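Local coordinates for protein 3-carboxy-cis,cis-muconate cycloisomerase (Pseudomonas putida, PDB 1RE5) that is a cycloisomerase with the long helical bundle fold of the fumarase/aspartase superfamily of homotetrameric enzymes, at residues Asp128-Gln139 / Leu338-Met348. Numbering follows the deposited sequence.
Sequences DLGKLADTLSQQ and LRQAQVIAEGM
L132 fills the hollow between four residues of the facing helix, L338, A341, Q342 and A345, and so supplies a clear knob-into-hole contact. Followed outward, the side chain begins with L132 CB 3.6 Å from Q342 OE1. CG stands opposite the backbone N (chi1 179°), which sends the two methyls across to the other helix. L132 CD1 lies 3.8 Å from A345 CB and also faces the carbonyl oxygen of A341, whereas L132 CD2 rests on the branched end of L338, 3.9 Å from L338 CD2. That same methyl, L338 CD2, meets L129 CD2 at 3.7 Å. The A345 methyl is likewise shared, since L136 CD1 closes on A345 CB at 3.6 Å beside L132 CD1.

Both helices belong to the long helical bundle characteristic of the fumarase/aspartase superfamily, and this contact joins two of its members. Here helices 106-142 and 319-347 run nearly parallel over these segments, 9.1 Å apart at a crossing angle of 21°. Helix 231-257 adds L247 against both L132 and L338, and helix 162-187 lies against L129, L132 and L136.

Toward the more polar flank, Q342 lays its bent chain (chi2 62°) across the aliphatic part of K131 at about a right angle, with K131 CE 3.4 Å from Q342 OE1. T135 OG1 lies near A345 CB. K131 itself turns back along its own helix, where K131 NZ forms a salt bridge with D128 OD1 (3.2 Å), reaching it from above the carboxylate plane, while D128 CB leans on L338 CD1.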
loop_
_atom_site.group_PDB
_atom_site.type_symbol
_atom_site.label_atom_id
_atom_site.label_comp_id
_atom_site.label_asym_id
_atom_site.label_seq_id
_atom_site.Cartn_x
_atom_site.Cartn_y
_atom_site.Cartn_z
ATOM N N ASP D 128 5.420 -27.359 -2.502
ATOM C CA ASP D 128 6.393 -26.727 -1.614
ATOM C C ASP D 128 5.859 -26.531 -0.192
ATOM O O ASP D 128 6.572 -26.801 0.771
ATOM C CB ASP D 128 6.850 -25.386 -2.187
ATOM C CG ASP D 128 7.680 -25.546 -3.449
ATOM O OD1 ASP D 128 8.224 -26.651 -3.668
ATOM O OD2 ASP D 128 7.806 -24.565 -4.216
ATOM N N LEU D 129 4.620 -26.064 -0.056
ATOM C CA LEU D 129 4.048 -25.880 1.275
ATOM C C LEU D 129 4.019 -27.189 2.036
ATOM O O LEU D 129 4.433 -27.232 3.191
ATOM C CB LEU D 129 2.624 -25.326 1.219
ATOM C CG LEU D 129 2.422 -23.818 1.107
ATOM C CD1 LEU D 129 0.940 -23.520 1.158
ATOM C CD2 LEU D 129 3.139 -23.110 2.236
ATOM N N GLY D 130 3.522 -28.245 1.388
ATOM C CA GLY D 130 3.448 -29.549 2.028
ATOM C C GLY D 130 4.834 -30.044 2.404
ATOM O O GLY D 130 5.058 -30.575 3.492
ATOM N N LYS D 131 5.783 -29.865 1.497
ATOM C CA LYS D 131 7.146 -30.288 1.767
ATOM C C LYS D 131 7.670 -29.512 2.992
ATOM O O LYS D 131 8.122 -30.105 3.968
ATOM C CB LYS D 131 8.009 -30.026 0.533
ATOM C CG LYS D 131 9.459 -30.448 0.651
ATOM C CD LYS D 131 10.231 -30.068 -0.613
ATOM C CE LYS D 131 10.176 -28.549 -0.873
ATOM N NZ LYS D 131 10.708 -28.140 -2.220
ATOM N N LEU D 132 7.579 -28.188 2.945
ATOM C CA LEU D 132 8.022 -27.342 4.041
ATOM C C LEU D 132 7.332 -27.682 5.367
ATOM O O LEU D 132 7.977 -27.726 6.410
ATOM C CB LEU D 132 7.784 -25.867 3.691
ATOM C CG LEU D 132 8.160 -24.801 4.731
ATOM C CD1 LEU D 132 9.668 -24.787 4.999
ATOM C CD2 LEU D 132 7.702 -23.460 4.224
ATOM N N ALA D 133 6.029 -27.924 5.333
ATOM C CA ALA D 133 5.298 -28.265 6.547
ATOM C C ALA D 133 5.802 -29.583 7.131
ATOM O O ALA D 133 5.881 -29.738 8.352
ATOM C CB ALA D 133 3.809 -28.358 6.254
ATOM N N ASP D 134 6.140 -30.532 6.261
ATOM C CA ASP D 134 6.647 -31.825 6.712
ATOM C C ASP D 134 7.939 -31.649 7.493
ATOM O O ASP D 134 8.033 -32.046 8.664
ATOM C CB ASP D 134 6.905 -32.765 5.527
ATOM C CG ASP D 134 5.655 -33.541 5.096
ATOM O OD1 ASP D 134 4.857 -33.938 5.978
ATOM O OD2 ASP D 134 5.481 -33.771 3.875
ATOM N N THR D 135 8.927 -31.032 6.846
ATOM C CA THR D 135 10.218 -30.840 7.485
ATOM C C THR D 135 10.119 -29.974 8.727
ATOM O O THR D 135 10.866 -30.172 9.692
ATOM C CB THR D 135 11.269 -30.232 6.515
ATOM O OG1 THR D 135 11.567 -28.893 6.909
ATOM C CG2 THR D 135 10.769 -30.241 5.097
ATOM N N LEU D 136 9.196 -29.021 8.709
ATOM C CA LEU D 136 9.007 -28.129 9.851
ATOM C C LEU D 136 8.411 -28.928 10.995
ATOM O O LEU D 136 8.695 -28.680 12.167
ATOM C CB LEU D 136 8.065 -27.001 9.468
ATOM C CG LEU D 136 8.447 -25.595 9.877
ATOM C CD1 LEU D 136 9.904 -25.343 9.582
ATOM C CD2 LEU D 136 7.560 -24.632 9.098
ATOM N N SER D 137 7.583 -29.900 10.627
ATOM C CA SER D 137 6.927 -30.782 11.578
ATOM C C SER D 137 7.949 -31.628 12.342
ATOM O O SER D 137 7.837 -31.805 13.552
ATOM C CB SER D 137 5.964 -31.699 10.836
ATOM O OG SER D 137 5.489 -32.703 11.706
ATOM N N GLN D 138 8.940 -32.149 11.628
ATOM C CA GLN D 138 9.973 -32.972 12.239
ATOM C C GLN D 138 10.838 -32.166 13.205
ATOM O O GLN D 138 11.088 -32.583 14.330
ATOM C CB GLN D 138 10.845 -33.587 11.153
ATOM C CG GLN D 138 10.083 -34.455 10.195
ATOM C CD GLN D 138 10.992 -35.327 9.363
ATOM O OE1 GLN D 138 10.527 -36.090 8.519
ATOM N NE2 GLN D 138 12.302 -35.231 9.603
ATOM N N GLN D 139 11.302 -31.012 12.744
ATOM C CA GLN D 139 12.112 -30.120 13.565
ATOM C C GLN D 139 11.341 -29.738 14.836
ATOM O O GLN D 139 11.903 -29.687 15.918
ATOM C CB GLN D 139 12.466 -28.859 12.775
ATOM C CG GLN D 139 13.277 -29.106 11.518
ATOM C CD GLN D 139 14.720 -29.466 11.812
ATOM O OE1 GLN D 139 15.565 -29.436 10.922
ATOM N NE2 GLN D 139 15.012 -29.811 13.062
ATOM N N LEU D 338 9.355 -19.426 -0.390
ATOM C CA LEU D 338 9.114 -20.815 -0.023
ATOM C C LEU D 338 10.402 -21.603 -0.212
ATOM O O LEU D 338 10.807 -22.400 0.644
ATOM C CB LEU D 338 8.016 -21.405 -0.902
ATOM C CG LEU D 338 6.615 -21.161 -0.365
ATOM C CD1 LEU D 338 5.622 -21.456 -1.449
ATOM C CD2 LEU D 338 6.366 -22.027 0.872
ATOM N N ARG D 339 11.043 -21.360 -1.346
ATOM C CA ARG D 339 12.285 -22.025 -1.673
ATOM C C ARG D 339 13.330 -21.845 -0.587
ATOM O O ARG D 339 13.903 -22.816 -0.085
ATOM C CB ARG D 339 12.845 -21.471 -2.962
ATOM C CG ARG D 339 14.093 -22.183 -3.367
ATOM C CD ARG D 339 14.751 -21.511 -4.535
ATOM N NE ARG D 339 15.687 -22.411 -5.199
ATOM C CZ ARG D 339 16.578 -22.019 -6.101
ATOM N NH1 ARG D 339 16.655 -20.731 -6.443
ATOM N NH2 ARG D 339 17.382 -22.917 -6.665
ATOM N N GLN D 340 13.574 -20.590 -0.228
ATOM C CA GLN D 340 14.565 -20.249 0.783
ATOM C C GLN D 340 14.191 -20.732 2.174
ATOM O O GLN D 340 15.061 -21.128 2.943
ATOM C CB GLN D 340 14.769 -18.745 0.805
ATOM C CG GLN D 340 16.177 -18.349 1.111
ATOM C CD GLN D 340 17.157 -18.924 0.115
ATOM O OE1 GLN D 340 17.015 -18.743 -1.105
ATOM N NE2 GLN D 340 18.166 -19.621 0.629
ATOM N N ALA D 341 12.902 -20.697 2.502
ATOM C CA ALA D 341 12.437 -21.156 3.813
ATOM C C ALA D 341 12.704 -22.655 3.967
ATOM O O ALA D 341 13.006 -23.130 5.063
ATOM C CB ALA D 341 10.947 -20.878 3.980
ATOM N N GLN D 342 12.588 -23.393 2.864
ATOM C CA GLN D 342 12.827 -24.831 2.875
ATOM C C GLN D 342 14.288 -25.092 3.222
ATOM O O GLN D 342 14.601 -25.918 4.093
ATOM C CB GLN D 342 12.514 -25.429 1.499
ATOM C CG GLN D 342 12.745 -26.935 1.386
ATOM C CD GLN D 342 11.872 -27.736 2.331
ATOM O OE1 GLN D 342 10.650 -27.576 2.350
ATOM N NE2 GLN D 342 12.494 -28.613 3.117
ATOM N N VAL D 343 15.184 -24.387 2.537
ATOM C CA VAL D 343 16.603 -24.554 2.783
ATOM C C VAL D 343 16.954 -24.359 4.247
ATOM O O VAL D 343 17.626 -25.205 4.830
ATOM C CB VAL D 343 17.452 -23.572 1.966
ATOM C CG1 VAL D 343 18.898 -23.599 2.458
ATOM C CG2 VAL D 343 17.399 -23.937 0.511
ATOM N N ILE D 344 16.502 -23.260 4.850
ATOM C CA ILE D 344 16.851 -23.043 6.241
ATOM C C ILE D 344 16.096 -23.958 7.182
ATOM O O ILE D 344 16.634 -24.383 8.186
ATOM C CB ILE D 344 16.675 -21.547 6.718
ATOM C CG1 ILE D 344 15.523 -21.456 7.704
ATOM C CG2 ILE D 344 16.483 -20.585 5.545
ATOM C CD1 ILE D 344 15.318 -20.071 8.203
ATOM N N ALA D 345 14.857 -24.288 6.863
ATOM C CA ALA D 345 14.098 -25.154 7.754
ATOM C C ALA D 345 14.737 -26.523 7.942
ATOM O O ALA D 345 14.802 -27.049 9.059
ATOM C CB ALA D 345 12.680 -25.324 7.238
ATOM N N GLU D 346 15.220 -27.110 6.856
ATOM C CA GLU D 346 15.790 -28.437 6.966
ATOM C C GLU D 346 17.244 -28.448 7.362
ATOM O O GLU D 346 17.778 -29.495 7.714
ATOM C CB GLU D 346 15.612 -29.199 5.658
ATOM C CG GLU D 346 16.599 -28.822 4.583
ATOM C CD GLU D 346 16.194 -29.377 3.237
ATOM O OE1 GLU D 346 15.792 -30.564 3.183
ATOM O OE2 GLU D 346 16.283 -28.627 2.240
ATOM N N GLY D 347 17.893 -27.294 7.336
ATOM C CA GLY D 347 19.294 -27.289 7.680
ATOM C C GLY D 347 19.749 -26.355 8.771
ATOM O O GLY D 347 20.955 -26.184 8.943
ATOM N N MET D 348 18.844 -25.762 9.539
ATOM C CA MET D 348 19.343 -24.847 10.547
ATOM C C MET D 348 20.075 -25.538 11.676
ATOM O O MET D 348 19.743 -26.655 12.051
ATOM C CB MET D 348 18.241 -23.907 11.069
ATOM C CG MET D 348 16.862 -24.450 11.032
ATOM S SD MET D 348 16.636 -25.566 12.357
ATOM C CE MET D 348 16.042 -24.417 13.630
#